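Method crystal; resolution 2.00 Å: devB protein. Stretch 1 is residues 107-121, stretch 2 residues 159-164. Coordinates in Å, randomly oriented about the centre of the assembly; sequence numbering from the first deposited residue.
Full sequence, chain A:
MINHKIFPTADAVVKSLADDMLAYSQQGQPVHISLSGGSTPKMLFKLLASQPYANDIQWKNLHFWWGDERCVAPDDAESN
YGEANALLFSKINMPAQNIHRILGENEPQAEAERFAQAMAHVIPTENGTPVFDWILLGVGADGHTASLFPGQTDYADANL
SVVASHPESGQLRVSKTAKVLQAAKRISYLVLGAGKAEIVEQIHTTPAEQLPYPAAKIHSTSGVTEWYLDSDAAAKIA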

ATOM      1  N   GLU A 107     -32.772  23.297   2.204  1.00 22.90           N
ATOM      2  CA  GLU A 107     -32.445  23.826   3.539  1.00 23.04           C
ATOM      3  C   GLU A 107     -31.395  22.902   4.186  1.00 22.75           C
ATOM      4  O   GLU A 107     -31.624  21.679   4.317  1.00 21.73           O
ATOM      5  CB  GLU A 107     -33.717  23.959   4.391  1.00 23.37           C
ATOM      6  CG  GLU A 107     -33.536  24.762   5.669  1.00 25.55           C
ATOM      7  CD  GLU A 107     -32.866  23.942   6.775  1.00 26.69           C
ATOM      8  OE1 GLU A 107     -33.370  22.833   7.077  1.00 26.06           O
ATOM      9  OE2 GLU A 107     -31.825  24.395   7.321  1.00 28.13           O
ATOM     10  N   PRO A 108     -30.233  23.465   4.562  1.00 22.91           N
ATOM     11  CA  PRO A 108     -29.088  22.593   4.942  1.00 22.83           C
ATOM     12  C   PRO A 108     -29.287  21.687   6.136  1.00 22.23           C
ATOM     13  O   PRO A 108     -28.815  20.562   6.092  1.00 21.20           O
ATOM     14  CB  PRO A 108     -27.961  23.593   5.250  1.00 23.07           C
ATOM     15  CG  PRO A 108     -28.354  24.799   4.452  1.00 24.56           C
ATOM     16  CD  PRO A 108     -29.849  24.887   4.619  1.00 22.94           C
ATOM     17  N   GLN A 109     -29.941  22.161   7.205  1.00 21.44           N
ATOM     18  CA  GLN A 109     -30.090  21.313   8.394  1.00 21.71           C
ATOM     19  C   GLN A 109     -30.969  20.082   8.132  1.00 21.52           C
ATOM     20  O   GLN A 109     -30.599  18.962   8.503  1.00 19.55           O
ATOM     21  CB  GLN A 109     -30.618  22.112   9.588  1.00 22.54           C
ATOM     22  CG  GLN A 109     -30.662  21.294  10.893  1.00 26.77           C
ATOM     23  CD  GLN A 109     -29.309  20.654  11.246  1.00 31.23           C
ATOM     24  OE1 GLN A 109     -28.248  21.323  11.197  1.00 28.69           O
ATOM     25  NE2 GLN A 109     -29.349  19.352  11.633  1.00 30.05           N
ATOM     26  N   ALA A 110     -32.144  20.292   7.519  1.00 21.24           N
ATOM     27  CA  ALA A 110     -33.014  19.164   7.194  1.00 21.00           C
ATOM     28  C   ALA A 110     -32.340  18.278   6.144  1.00 21.24           C
ATOM     29  O   ALA A 110     -32.533  17.051   6.125  1.00 21.48           O
ATOM     30  CB  ALA A 110     -34.385  19.633   6.726  1.00 21.65           C
ATOM     31  N   GLU A 111     -31.515  18.881   5.290  1.00 21.10           N
ATOM     32  CA  GLU A 111     -30.743  18.081   4.347  1.00 20.64           C
ATOM     33  C   GLU A 111     -29.664  17.228   5.026  1.00 20.65           C
ATOM     34  O   GLU A 111     -29.533  16.042   4.703  1.00 21.64           O
ATOM     35  CB  GLU A 111     -30.196  18.931   3.180  1.00 20.55           C
ATOM     36  CG  GLU A 111     -29.242  18.160   2.250  1.00 20.04           C
ATOM     37  CD  GLU A 111     -29.822  16.866   1.657  1.00 21.63           C
ATOM     38  OE1 GLU A 111     -31.048  16.654   1.657  1.00 20.47           O
ATOM     39  OE2 GLU A 111     -29.035  16.045   1.162  1.00 22.72           O
ATOM     40  N   ALA A 112     -28.896  17.790   5.961  1.00 20.50           N
ATOM     41  CA  ALA A 112     -27.964  16.965   6.750  1.00 20.21           C
ATOM     42  C   ALA A 112     -28.681  15.756   7.388  1.00 20.37           C
ATOM     43  O   ALA A 112     -28.132  14.636   7.381  1.00 20.55           O
ATOM     44  CB  ALA A 112     -27.264  17.792   7.838  1.00 20.44           C
ATOM     45  N   GLU A 113     -29.875  15.980   7.968  1.00 20.71           N
ATOM     46  CA  GLU A 113     -30.647  14.878   8.563  1.00 20.88           C
ATOM     47  C   GLU A 113     -31.117  13.853   7.527  1.00 21.08           C
ATOM     48  O   GLU A 113     -31.046  12.656   7.782  1.00 20.87           O
ATOM     49  CB  GLU A 113     -31.836  15.403   9.372  1.00 21.67           C
ATOM     50  CG  GLU A 113     -31.370  16.295  10.514  1.00 24.43           C
ATOM     51  CD  GLU A 113     -32.494  17.003  11.256  1.00 31.62           C
ATOM     52  OE1 GLU A 113     -33.689  16.652  11.080  1.00 34.00           O
ATOM     53  OE2 GLU A 113     -32.154  17.910  12.036  1.00 31.40           O
ATOM     54  N   ARG A 114     -31.642  14.317   6.389  1.00 21.23           N
ATOM     55  CA  ARG A 114     -32.011  13.397   5.276  1.00 21.48           C
ATOM     56  C   ARG A 114     -30.821  12.545   4.817  1.00 20.99           C
ATOM     57  O   ARG A 114     -30.914  11.322   4.648  1.00 21.28           O
ATOM     58  CB  ARG A 114     -32.559  14.182   4.079  1.00 21.13           C
ATOM     59  CG  ARG A 114     -33.269  13.300   3.030  1.00 22.37           C
ATOM     60  CD  ARG A 114     -33.135  13.847   1.589  1.00 22.88           C
ATOM     61  NE  ARG A 114     -31.732  14.042   1.200  1.00 19.95           N
ATOM     62  CZ  ARG A 114     -30.916  13.051   0.825  1.00 23.36           C
ATOM     63  NH1 ARG A 114     -31.374  11.783   0.747  1.00 19.71           N
ATOM     64  NH2 ARG A 114     -29.649  13.322   0.520  1.00 22.63           N
ATOM     65  N   PHE A 115     -29.695  13.207   4.586  1.00 20.61           N
ATOM     66  CA  PHE A 115     -28.454  12.545   4.170  1.00 20.03           C
ATOM     67  C   PHE A 115     -28.062  11.469   5.194  1.00 20.23           C
ATOM     68  O   PHE A 115     -27.798  10.325   4.824  1.00 19.01           O
ATOM     69  CB  PHE A 115     -27.372  13.654   3.969  1.00 19.83           C
ATOM     70  CG  PHE A 115     -25.943  13.164   3.855  1.00 20.76           C
ATOM     71  CD1 PHE A 115     -25.584  12.153   2.960  1.00 20.14           C
ATOM     72  CD2 PHE A 115     -24.933  13.815   4.559  1.00 19.97           C
ATOM     73  CE1 PHE A 115     -24.229  11.764   2.840  1.00 21.89           C
ATOM     74  CE2 PHE A 115     -23.585  13.414   4.448  1.00 19.57           C
ATOM     75  CZ  PHE A 115     -23.247  12.393   3.585  1.00 19.19           C
ATOM     76  N   ALA A 116     -28.092  11.824   6.486  1.00 20.00           N
ATOM     77  CA  ALA A 116     -27.760  10.882   7.543  1.00 20.18           C
ATOM     78  C   ALA A 116     -28.665   9.633   7.508  1.00 20.97           C
ATOM     79  O   ALA A 116     -28.183   8.497   7.625  1.00 20.13           O
ATOM     80  CB  ALA A 116     -27.857  11.567   8.930  1.00 20.52           C
ATOM     81  N   GLN A 117     -29.975   9.856   7.369  1.00 21.23           N
ATOM     82  CA  GLN A 117     -30.946   8.752   7.421  1.00 22.46           C
ATOM     83  C   GLN A 117     -30.744   7.886   6.179  1.00 21.11           C
ATOM     84  O   GLN A 117     -30.839   6.670   6.267  1.00 20.48           O
ATOM     85  CB  GLN A 117     -32.388   9.270   7.431  1.00 22.98           C
ATOM     86  CG  GLN A 117     -32.766  10.138   8.621  1.00 30.56           C
ATOM     87  CD  GLN A 117     -32.615   9.426   9.979  1.00 39.46           C
ATOM     88  OE1 GLN A 117     -31.510   9.374  10.573  1.00 43.93           O
ATOM     89  NE2 GLN A 117     -33.730   8.922  10.496  1.00 42.46           N
ATOM     90  N   ALA A 118     -30.455   8.528   5.032  1.00 21.15           N
ATOM     91  CA  ALA A 118     -30.231   7.816   3.764  1.00 20.52           C
ATOM     92  C   ALA A 118     -29.018   6.854   3.875  1.00 21.19           C
ATOM     93  O   ALA A 118     -29.097   5.672   3.458  1.00 20.95           O
ATOM     94  CB  ALA A 118     -30.032   8.813   2.588  1.00 21.02           C
HETATM   95  N   MSE A 119     -27.926   7.332   4.474  1.00 20.84           N
HETATM   96  CA  MSE A 119     -26.736   6.473   4.680  1.00 22.66           C
HETATM   97  C   MSE A 119     -27.055   5.323   5.636  1.00 22.19           C
HETATM   98  O   MSE A 119     -26.726   4.162   5.336  1.00 22.01           O
HETATM   99  CB  MSE A 119     -25.546   7.271   5.212  1.00 21.46           C
HETATM  100  CG  MSE A 119     -24.936   8.223   4.196  1.00 22.93           C
HETATM  101 SE   MSE A 119     -23.323   8.983   5.048  1.00 29.92          SE
HETATM  102  CE  MSE A 119     -24.186  10.298   6.268  1.00 20.58           C
ATOM    103  N   ALA A 120     -27.708   5.645   6.771  1.00 21.53           N
ATOM    104  CA  ALA A 120     -28.053   4.641   7.769  1.00 21.53           C
ATOM    105  C   ALA A 120     -28.991   3.581   7.217  1.00 21.87           C
ATOM    106  O   ALA A 120     -28.943   2.411   7.664  1.00 21.12           O
ATOM    107  CB  ALA A 120     -28.689   5.297   9.031  1.00 21.67           C
ATOM    108  N   HIS A 121     -29.864   3.982   6.283  1.00 20.79           N
ATOM    109  CA  HIS A 121     -30.866   3.060   5.746  1.00 21.96           C
ATOM    110  C   HIS A 121     -30.254   1.955   4.869  1.00 21.87           C
ATOM    111  O   HIS A 121     -30.593   0.787   5.022  1.00 21.29           O
ATOM    112  CB  HIS A 121     -31.982   3.782   4.974  1.00 21.29           C
ATOM    113  CG  HIS A 121     -33.076   2.867   4.502  1.00 22.51           C
ATOM    114  ND1 HIS A 121     -33.883   2.160   5.368  1.00 23.93           N
ATOM    115  CD2 HIS A 121     -33.486   2.535   3.255  1.00 23.05           C
ATOM    116  CE1 HIS A 121     -34.764   1.454   4.680  1.00 24.43           C
ATOM    117  NE2 HIS A 121     -34.533   1.650   3.395  1.00 24.63           N
ATOM    118  N   ASN A 159     -23.758  12.365  15.670  1.00 23.37           N
ATOM    119  CA  ASN A 159     -24.493  12.399  14.403  1.00 23.11           C
ATOM    120  C   ASN A 159     -23.622  11.919  13.229  1.00 21.97           C
ATOM    121  O   ASN A 159     -22.382  11.871  13.329  1.00 20.75           O
ATOM    122  CB  ASN A 159     -25.025  13.802  14.099  1.00 22.54           C
ATOM    123  CG  ASN A 159     -26.025  14.309  15.115  1.00 25.26           C
ATOM    124  OD1 ASN A 159     -26.090  15.516  15.377  1.00 28.28           O
ATOM    125  ND2 ASN A 159     -26.844  13.429  15.641  1.00 21.83           N
ATOM    126  N   LEU A 160     -24.276  11.584  12.109  1.00 21.05           N
ATOM    127  CA  LEU A 160     -23.566  11.113  10.923  1.00 21.10           C
ATOM    128  C   LEU A 160     -23.203  12.231   9.958  1.00 20.52           C
ATOM    129  O   LEU A 160     -22.353  12.051   9.069  1.00 19.63           O
ATOM    130  CB  LEU A 160     -24.361  10.008  10.201  1.00 21.48           C
ATOM    131  CG  LEU A 160     -24.856   8.850  11.073  1.00 24.07           C
ATOM    132  CD1 LEU A 160     -25.693   7.885  10.241  1.00 24.16           C
ATOM    133  CD2 LEU A 160     -23.670   8.130  11.740  1.00 23.75           C
ATOM    134  N   SER A 161     -23.842  13.391  10.110  1.00 20.06           N
ATOM    135  CA  SER A 161     -23.555  14.512   9.197  1.00 19.97           C
ATOM    136  C   SER A 161     -23.698  15.775  10.007  1.00 20.77           C
ATOM    137  O   SER A 161     -24.234  15.750  11.126  1.00 19.85           O
ATOM    138  CB  SER A 161     -24.566  14.543   8.064  1.00 20.12           C
ATOM    139  OG  SER A 161     -25.871  14.700   8.639  1.00 20.20           O
ATOM    140  N   VAL A 162     -23.244  16.881   9.429  1.00 20.39           N
ATOM    141  CA  VAL A 162     -23.247  18.144  10.134  1.00 21.46           C
ATOM    142  C   VAL A 162     -23.316  19.259   9.104  1.00 20.99           C
ATOM    143  O   VAL A 162     -22.784  19.101   7.991  1.00 21.18           O
ATOM    144  CB  VAL A 162     -21.969  18.269  11.070  1.00 21.17           C
ATOM    145  CG1 VAL A 162     -20.639  18.258  10.259  1.00 21.27           C
ATOM    146  CG2 VAL A 162     -22.074  19.493  12.025  1.00 21.24           C
ATOM    147  N   VAL A 163     -23.944  20.384   9.467  1.00 20.60           N
ATOM    148  CA  VAL A 163     -23.831  21.590   8.648  1.00 20.93           C
ATOM    149  C   VAL A 163     -22.597  22.363   9.095  1.00 21.50           C
ATOM    150  O   VAL A 163     -22.422  22.595  10.287  1.00 21.87           O
ATOM    151  CB  VAL A 163     -25.108  22.487   8.705  1.00 21.35           C
ATOM    152  CG1 VAL A 163     -24.918  23.818   7.882  1.00 19.78           C
ATOM    153  CG2 VAL A 163     -26.321  21.696   8.207  1.00 20.13           C
ATOM    154  N   ALA A 164     -21.748  22.742   8.143  1.00 20.96           N
ATOM    155  CA  ALA A 164     -20.513  23.453   8.445  1.00 22.21           C
ATOM    156  C   ALA A 164     -20.448  24.743   7.624  1.00 22.89           C
ATOM    157  O   ALA A 164     -21.026  24.818   6.553  1.00 23.02           O
ATOM    158  CB  ALA A 164     -19.301  22.561   8.113  1.00 20.71           C
TER
HETATM  159  O   HOH W   1     -25.669  20.578  11.728  1.00 23.83           O

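Helix 108-121 lies nearly antiparallel to strand 161-164: their N-to-C directions differ by 157°, and the axes approach to 7.5 Å. The register runs in reverse accordingly, Gln109 pairing with Val163, Ala112 with Ser161 and Ala116 with Leu160. The CA atoms of Ala112 and Ser161 stand 5.6 Å apart and those of Ala116 and Leu160 5.4 Å, a closeness that suits alanine, whose single methyl takes little room between backbones.

At the center sits one direct hydrogen bond. Ser161 OG, with chi1 in p, donates to Ala112 O at 2.6 Å. Ala112 O also accepts the helical bond from Ala116 N (3.0 Å), so the serine adds a second donor without breaking the helix. Ser161 CB meanwhile rests 3.6 Å from Phe115 CD2, approaching the ring obliquely.

Apolar contacts extend from this point both ways along the helix. Toward its start, Val163 CG2 packs 3.9 Å from Pro108 CB and 4.0 Å from Ala112 CB. Further along, Leu160 CB lies 4.0 Å from Ala116 CB and 3.9 Å from the selenomethionine methyl, Met119 CE, while Leu160 CD1 reaches Ala120 CB at 4.1 Å. Strand alternation sets the pattern: Ser161 and Val163 point their CA-to-CB bonds toward the helix, and Val162 points away.

Water handles the polar edge. Water 1 donates to Gln109 OE1 (2.7 Å) and accepts from Val163 N (2.9 Å), linking a helix side chain to the strand backbone. The other end of the same amide, Gln109 NE2, donates to Glu113 OE2 at 3.2 Å, which helps hold the side chain in place. Before the helix, Glu107 caps its start: OE1 accepts from Ala110 N and OE2 from Gln109 N, each at 2.9 Å, satisfying amides that lack helical carbonyl partners.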